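Local coordinates for protein acyl-CoA thioesterase II TesB2 (Mycobacterium marinum, PDB 3U0A) that probably hydrolyses fatty acyl-CoA thioesters to free fatty acid and CoA, as a double-hotdog thioesterase of the C/M/P thioester hydrolase family, at residues Y57-L62 / A108-A113; F227-R232 / G262-A267; L237-S242 / G255-Q260. All coordinates share one frame; numbering follows the deposited sequence.

Contacts 1 and 3 pair antiparallel strands of the double-hotdog thioesterase fold; contact 2 ties the loop after strand 217-227 to strand 264-267, partly through a shared carbonyl. Contact 1 lies in the first hotdog domain and contacts 2 and 3 in the second. Contact 2 starts where strand 217-227 leaves the strand of contact 1, with F227 N 2.8 Å from H60 O, and its strand 264-267 runs beside strand 255-259 of contact 3. Contacts 1 and 3, centres about 21 Å apart, do not touch; both are largely buried, contact 1 with a bulge. Contacts 1 and 2 both touch the second subunit, contact 1 through several polar groups and the partly buried contact 2 through its arginine.

Contact 1 (Y57-L62 / A108-A113); sequences YQVHSL and ASFQTA
Strands 58-62 and 108-111 run antiparallel, and a beta bulge shifts their register by one residue between V59-F110 and S61-S109. Q58 and Q111 bond N to O in both directions. At the bulge S109 faces two residues: its O takes H60 N at 3.0 Å, nearly along the C=O axis, while its N donates to S61 O. H60 CG sits in the crowded position between backbone N and carbonyl carbon (chi1 68°), which folds the imidazole back across the neighbouring strand. S109 O lies under one ring face, and H60 NE2 comes to 2.8 Å from S109 OG. On the face with V59, L62 and A108, the F110 ring crosses V59 obliquely, its CE2 3.8 Å from V59 CB. Near the strand ends T112 CG2 lies over a face of the Y57 ring, 3.8 Å from its centroid, in a CH-pi contact. F110 meets helix 34-51, whereas S61 OG and Q111 OE1 on the other face, and H60 ND1 beside them, bond to Y65, R250 and E271 of the second subunit. E271 would help hold the imidazole's rotation and may favour its protonation, though R250 of the second subunit packs on H60 and would oppose this.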
# COMPACT_ATOMS: atom_id res chain seq x y z
N TYR A 57 -17.00 0.97 14.31
CA TYR A 57 -16.13 1.14 13.17
C TYR A 57 -15.14 0.01 13.13
O TYR A 57 -14.43 -0.23 14.11
CB TYR A 57 -15.35 2.44 13.25
CG TYR A 57 -16.16 3.70 13.45
CD1 TYR A 57 -16.74 3.97 14.68
CD2 TYR A 57 -16.29 4.64 12.44
CE1 TYR A 57 -17.43 5.13 14.89
CE2 TYR A 57 -16.98 5.81 12.64
CZ TYR A 57 -17.56 6.05 13.87
OH TYR A 57 -18.27 7.22 14.10
N GLN A 58 -15.06 -0.66 11.99
CA GLN A 58 -14.18 -1.82 11.87
C GLN A 58 -13.06 -1.49 10.93
O GLN A 58 -13.28 -0.80 9.96
CB GLN A 58 -14.96 -3.06 11.39
CG GLN A 58 -16.10 -3.48 12.33
CD GLN A 58 -15.63 -4.34 13.53
OE1 GLN A 58 -15.39 -5.56 13.35
NE2 GLN A 58 -15.50 -3.71 14.76
N VAL A 59 -11.88 -2.00 11.22
CA VAL A 59 -10.70 -1.72 10.43
C VAL A 59 -10.85 -2.18 8.99
O VAL A 59 -11.50 -3.17 8.71
CB VAL A 59 -9.44 -2.38 11.06
CG1 VAL A 59 -9.51 -3.91 10.96
CG2 VAL A 59 -8.16 -1.79 10.46
N HIS A 60 -10.25 -1.43 8.08
CA HIS A 60 -10.28 -1.77 6.66
C HIS A 60 -8.99 -1.52 5.92
O HIS A 60 -8.84 -2.01 4.78
CB HIS A 60 -11.42 -1.01 5.95
CG HIS A 60 -11.22 0.47 5.87
ND1 HIS A 60 -10.48 1.05 4.93
CD2 HIS A 60 -11.71 1.50 6.67
CE1 HIS A 60 -10.49 2.38 5.10
NE2 HIS A 60 -11.24 2.65 6.18
N SER A 61 -8.09 -0.70 6.48
CA SER A 61 -6.77 -0.55 5.88
C SER A 61 -5.73 -0.20 6.90
O SER A 61 -6.06 0.17 7.99
CB SER A 61 -6.77 0.43 4.71
OG SER A 61 -6.95 1.75 5.13
N LEU A 62 -4.46 -0.43 6.56
CA LEU A 62 -3.36 -0.02 7.39
C LEU A 62 -2.15 0.04 6.55
O LEU A 62 -2.06 -0.64 5.51
CB LEU A 62 -3.12 -0.95 8.59
CG LEU A 62 -2.75 -2.40 8.36
CD1 LEU A 62 -1.33 -2.49 7.84
CD2 LEU A 62 -2.94 -3.22 9.63
N ALA A 108 -3.87 3.32 10.38
CA ALA A 108 -5.00 2.45 10.09
C ALA A 108 -6.31 3.24 10.03
O ALA A 108 -6.46 4.23 10.74
CB ALA A 108 -5.10 1.32 11.12
N SER A 109 -7.24 2.77 9.18
CA SER A 109 -8.55 3.41 8.97
C SER A 109 -9.68 2.48 9.38
O SER A 109 -9.63 1.28 9.11
CB SER A 109 -8.71 3.84 7.50
OG SER A 109 -9.79 4.77 7.31
N PHE A 110 -10.69 3.05 10.01
CA PHE A 110 -11.85 2.32 10.52
C PHE A 110 -13.18 2.94 9.98
O PHE A 110 -13.35 4.16 9.95
CB PHE A 110 -11.82 2.32 12.06
CG PHE A 110 -10.52 1.81 12.66
CD1 PHE A 110 -9.36 2.54 12.54
CD2 PHE A 110 -10.48 0.61 13.34
CE1 PHE A 110 -8.17 2.08 13.08
CE2 PHE A 110 -9.29 0.14 13.89
CZ PHE A 110 -8.13 0.88 13.75
N GLN A 111 -14.11 2.09 9.56
CA GLN A 111 -15.35 2.54 8.95
C GLN A 111 -16.53 1.82 9.52
O GLN A 111 -16.45 0.65 9.87
CB GLN A 111 -15.31 2.32 7.44
CG GLN A 111 -16.55 2.81 6.66
CD GLN A 111 -16.63 2.24 5.24
OE1 GLN A 111 -16.06 1.21 4.96
NE2 GLN A 111 -17.32 2.93 4.35
N THR A 112 -17.66 2.50 9.55
CA THR A 112 -18.92 1.83 9.89
C THR A 112 -19.44 0.93 8.74
O THR A 112 -18.94 0.93 7.61
CB THR A 112 -20.02 2.83 10.32
OG1 THR A 112 -20.15 3.86 9.34
CG2 THR A 112 -19.71 3.46 11.64
N ALA A 113 -20.43 0.11 9.06
CA ALA A 113 -21.07 -0.74 8.06
C ALA A 113 -21.89 0.14 7.13
O ALA A 113 -22.80 0.81 7.58
CB ALA A 113 -21.95 -1.80 8.72

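Contact 2 (F227-R232 / G262-A267); sequences FMRGFR and GELVAA
M228 and R229 reach for the strand 264-267 by different routes, the one with a bent chain and the other with an extended one. M228 folds at chi2 and chi3, so that the side chain crosses L264 obliquely and its CE meets L264 CG at 3.3 Å, a tight approach. R229 is stretched from CG to NE and lays its CD along L264 O; NH1 then donates to that oxygen at 2.7 Å, with the oxygen close to the guanidinium plane. The carboxylate of E263 is turned 78° to the guanidinium; its OE1 lies 4.2 Å from R229 NE, where no N-H points at it, so these two interact by charge alone. F227 still pairs with A266 as an antiparallel non-hydrogen-bonded pair before the chain turns to loop. V265 and A266 both face I257 in a classic beta bulge, at the start of a strand of the second hotdog domain. V265 O is gripped twice from the loop, by M228 N at 2.9 Å and more weakly by R229 N at 3.3 Å. Beyond, V265 CG1 meets F231 CB at 3.9 Å, the side chains crossing nearly at right angles. S245 of the second subunit also bonds R229 NH1.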
# COMPACT_ATOMS: atom_id res chain seq x y z
N PHE A 227 -8.50 -4.78 4.26
CA PHE A 227 -9.29 -5.89 4.80
C PHE A 227 -10.69 -5.73 4.31
O PHE A 227 -11.43 -4.90 4.81
CB PHE A 227 -9.23 -5.90 6.32
CG PHE A 227 -7.84 -5.88 6.84
CD1 PHE A 227 -7.01 -6.97 6.67
CD2 PHE A 227 -7.33 -4.75 7.45
CE1 PHE A 227 -5.70 -6.94 7.13
CE2 PHE A 227 -6.03 -4.73 7.91
CZ PHE A 227 -5.21 -5.83 7.75
N MET A 228 -11.05 -6.50 3.29
CA MET A 228 -12.29 -6.26 2.54
C MET A 228 -13.54 -7.04 3.04
O MET A 228 -14.61 -6.49 3.10
CB MET A 228 -12.07 -6.57 1.06
CG MET A 228 -11.27 -5.54 0.27
SD MET A 228 -9.63 -6.06 -0.33
CE MET A 228 -9.89 -7.72 -0.91
N ARG A 229 -13.41 -8.33 3.35
CA ARG A 229 -14.58 -9.15 3.72
C ARG A 229 -14.21 -10.04 4.87
O ARG A 229 -13.03 -10.33 5.09
CB ARG A 229 -15.04 -10.03 2.55
CG ARG A 229 -15.66 -9.26 1.40
CD ARG A 229 -15.68 -10.10 0.14
NE ARG A 229 -16.11 -9.32 -1.03
CZ ARG A 229 -15.30 -8.70 -1.90
NH1 ARG A 229 -13.97 -8.75 -1.81
NH2 ARG A 229 -15.85 -8.00 -2.89
N GLY A 230 -15.20 -10.47 5.62
CA GLY A 230 -14.95 -11.38 6.73
C GLY A 230 -14.49 -12.75 6.28
O GLY A 230 -14.89 -13.25 5.22
N PHE A 231 -13.66 -13.35 7.11
CA PHE A 231 -13.11 -14.68 6.85
C PHE A 231 -12.82 -15.36 8.19
O PHE A 231 -13.08 -14.78 9.25
CB PHE A 231 -11.80 -14.54 6.05
CG PHE A 231 -10.72 -13.78 6.79
CD1 PHE A 231 -10.66 -12.40 6.72
CD2 PHE A 231 -9.81 -14.46 7.59
CE1 PHE A 231 -9.69 -11.70 7.42
CE2 PHE A 231 -8.85 -13.77 8.29
CZ PHE A 231 -8.78 -12.39 8.21
N ARG A 232 -12.26 -16.55 8.15
CA ARG A 232 -11.77 -17.21 9.33
C ARG A 232 -10.37 -17.80 9.11
O ARG A 232 -10.17 -18.58 8.19
CB ARG A 232 -12.73 -18.32 9.72
CG ARG A 232 -14.01 -17.82 10.39
CD ARG A 232 -14.70 -18.90 11.21
NE ARG A 232 -13.87 -19.35 12.34
CZ ARG A 232 -13.92 -18.87 13.58
NH1 ARG A 232 -14.76 -17.89 13.91
NH2 ARG A 232 -13.10 -19.37 14.51
N GLY A 262 -13.77 -19.04 -2.40
CA GLY A 262 -13.42 -18.12 -3.49
C GLY A 262 -13.67 -16.67 -3.20
O GLY A 262 -13.59 -15.86 -4.10
N GLU A 263 -13.97 -16.33 -1.96
CA GLU A 263 -14.17 -14.95 -1.58
C GLU A 263 -12.83 -14.25 -1.38
O GLU A 263 -12.00 -14.73 -0.62
CB GLU A 263 -14.94 -14.85 -0.26
CG GLU A 263 -16.35 -15.41 -0.27
CD GLU A 263 -17.37 -14.53 -1.01
OE1 GLU A 263 -17.49 -13.31 -0.70
OE2 GLU A 263 -18.09 -15.08 -1.91
N LEU A 264 -12.66 -13.11 -2.05
CA LEU A 264 -11.48 -12.27 -1.87
C LEU A 264 -11.69 -11.45 -0.60
O LEU A 264 -12.64 -10.69 -0.51
CB LEU A 264 -11.30 -11.35 -3.11
CG LEU A 264 -10.28 -10.23 -3.02
CD1 LEU A 264 -8.88 -10.76 -2.75
CD2 LEU A 264 -10.31 -9.47 -4.32
N VAL A 265 -10.79 -11.62 0.37
CA VAL A 265 -10.99 -11.10 1.71
C VAL A 265 -9.94 -10.11 2.15
O VAL A 265 -10.24 -9.31 3.03
CB VAL A 265 -11.06 -12.26 2.74
CG1 VAL A 265 -12.17 -13.22 2.36
CG2 VAL A 265 -9.74 -13.01 2.83
N ALA A 266 -8.74 -10.15 1.55
CA ALA A 266 -7.66 -9.16 1.80
C ALA A 266 -6.64 -9.01 0.65
O ALA A 266 -6.40 -9.95 -0.12
CB ALA A 266 -6.96 -9.42 3.13
N ALA A 267 -6.08 -7.80 0.52
CA ALA A 267 -5.02 -7.47 -0.43
C ALA A 267 -3.86 -6.94 0.36
O ALA A 267 -4.05 -6.30 1.39
CB ALA A 267 -5.48 -6.44 -1.44

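Contact 3 (L237-S242 / G255-Q260). With SO4 (sulfate ion), chain L.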
# COMPACT_ATOMS: atom_id res chain seq x y z
N LEU A 237 -7.21 -20.49 3.84
CA LEU A 237 -7.00 -19.27 3.06
C LEU A 237 -5.94 -19.54 1.98
O LEU A 237 -4.90 -20.15 2.26
CB LEU A 237 -6.50 -18.14 3.97
CG LEU A 237 -7.39 -17.78 5.14
CD1 LEU A 237 -6.63 -16.91 6.12
CD2 LEU A 237 -8.70 -17.12 4.68
N LEU A 238 -6.22 -19.12 0.75
CA LEU A 238 -5.22 -19.15 -0.30
C LEU A 238 -4.58 -17.79 -0.50
O LEU A 238 -5.26 -16.78 -0.73
CB LEU A 238 -5.82 -19.58 -1.62
CG LEU A 238 -4.97 -19.42 -2.89
CD1 LEU A 238 -3.86 -20.46 -2.95
CD2 LEU A 238 -5.87 -19.55 -4.10
N TYR A 239 -3.26 -17.78 -0.39
CA TYR A 239 -2.51 -16.60 -0.61
C TYR A 239 -1.94 -16.63 -2.00
O TYR A 239 -1.01 -17.35 -2.28
CB TYR A 239 -1.36 -16.51 0.35
CG TYR A 239 -1.00 -15.10 0.68
CD1 TYR A 239 -1.48 -14.01 -0.07
CD2 TYR A 239 -0.15 -14.83 1.73
CE1 TYR A 239 -1.14 -12.69 0.28
CE2 TYR A 239 0.20 -13.53 2.08
CZ TYR A 239 -0.29 -12.46 1.39
OH TYR A 239 0.09 -11.21 1.84
N ASP A 240 -2.49 -15.80 -2.86
CA ASP A 240 -1.98 -15.67 -4.20
C ASP A 240 -1.03 -14.47 -4.27
O ASP A 240 -1.46 -13.33 -4.13
CB ASP A 240 -3.15 -15.55 -5.17
CG ASP A 240 -2.73 -15.52 -6.58
OD1 ASP A 240 -1.73 -16.16 -6.93
OD2 ASP A 240 -3.40 -14.83 -7.34
N GLN A 241 0.26 -14.77 -4.46
CA GLN A 241 1.36 -13.80 -4.30
C GLN A 241 2.13 -13.59 -5.58
O GLN A 241 2.09 -14.43 -6.49
CB GLN A 241 2.38 -14.25 -3.24
CG GLN A 241 1.81 -14.76 -1.95
CD GLN A 241 2.88 -15.31 -1.01
OE1 GLN A 241 3.84 -15.94 -1.46
NE2 GLN A 241 2.72 -15.08 0.28
N SER A 242 2.83 -12.46 -5.62
CA SER A 242 3.74 -12.16 -6.71
C SER A 242 4.74 -11.09 -6.32
O SER A 242 4.52 -10.31 -5.41
CB SER A 242 2.97 -11.73 -7.97
OG SER A 242 3.03 -10.32 -8.20
N GLY A 255 0.03 -9.37 -2.76
CA GLY A 255 -0.85 -10.50 -2.79
C GLY A 255 -2.29 -10.28 -2.45
O GLY A 255 -2.64 -9.24 -1.92
N LYS A 256 -3.10 -11.30 -2.76
CA LYS A 256 -4.52 -11.33 -2.45
C LYS A 256 -4.84 -12.62 -1.73
O LYS A 256 -4.28 -13.65 -2.00
CB LYS A 256 -5.36 -11.27 -3.72
CG LYS A 256 -4.82 -10.36 -4.78
CD LYS A 256 -5.94 -9.80 -5.63
CE LYS A 256 -5.41 -8.75 -6.63
NZ LYS A 256 -4.63 -9.35 -7.75
N ILE A 257 -5.77 -12.56 -0.80
CA ILE A 257 -6.07 -13.70 0.01
C ILE A 257 -7.53 -14.08 -0.18
O ILE A 257 -8.42 -13.23 -0.09
CB ILE A 257 -5.73 -13.41 1.48
CG1 ILE A 257 -4.23 -13.42 1.65
CG2 ILE A 257 -6.29 -14.47 2.39
CD1 ILE A 257 -3.70 -12.23 2.38
N PHE A 258 -7.77 -15.34 -0.52
CA PHE A 258 -9.11 -15.84 -0.74
C PHE A 258 -9.43 -16.94 0.27
O PHE A 258 -8.54 -17.64 0.74
CB PHE A 258 -9.25 -16.44 -2.10
CG PHE A 258 -8.99 -15.50 -3.19
CD1 PHE A 258 -10.04 -14.92 -3.86
CD2 PHE A 258 -7.71 -15.27 -3.63
CE1 PHE A 258 -9.81 -14.07 -4.93
CE2 PHE A 258 -7.47 -14.43 -4.69
CZ PHE A 258 -8.52 -13.82 -5.35
N THR A 259 -10.72 -17.08 0.57
CA THR A 259 -11.21 -18.25 1.28
C THR A 259 -11.28 -19.39 0.27
O THR A 259 -11.14 -19.16 -0.95
CB THR A 259 -12.62 -18.03 1.87
OG1 THR A 259 -13.58 -17.98 0.81
CG2 THR A 259 -12.68 -16.73 2.67
N GLN A 260 -11.52 -20.60 0.76
CA GLN A 260 -11.62 -21.73 -0.13
C GLN A 260 -12.87 -21.65 -1.03
O GLN A 260 -12.85 -22.09 -2.17
CB GLN A 260 -11.61 -23.01 0.67
CG GLN A 260 -10.90 -24.13 -0.05
CD GLN A 260 -10.89 -25.41 0.76
OE1 GLN A 260 -11.47 -25.47 1.86
NE2 GLN A 260 -10.24 -26.45 0.23
S SO4 L . -2.16 -7.92 -10.47
O1 SO4 L . -2.58 -7.18 -9.24
O2 SO4 L . -1.20 -7.07 -11.30
O3 SO4 L . -1.57 -9.24 -10.04
O4 SO4 L . -3.40 -8.16 -11.30
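A beta hairpin of the second hotdog domain, strands 237-247 and 250-259, supplies both sides of this contact. Its ladder has no bulge from L238 to Q241: L238 and F258 exchange two backbone bonds, L238 N reaching F258 O at 2.8 Å, and D240 and K256 do the same, with D240 N nearly along the C=O axis of K256. On the face with L237, Y239 and I257, the tyrosine ring swings over the partner strand. I257 CG1 lies over one ring face, 3.7 Å from the centroid in a CH-pi contact and 3.3 Å from Y239 CD1, while I257 CD1 follows the ring to Y239 CE1 at 3.3 Å. Q241 CG covers the opposite face, and K256 O approaches the ring edge. The ring also passes close by G255, which has no side chain to meet it. The other face carries L238, F258, D240 and K256; D240 OD1 is taken by Q173. K256 NZ, 5.6 Å from D240 OD2 and not in contact with it, weakly bonds a sulfate that probably comes from the crystallisation liquor and that K168 also binds. Apolar packing of I257 on L193, and the bond of Y239 OH to S197, thus join the hairpin to helix 186-200.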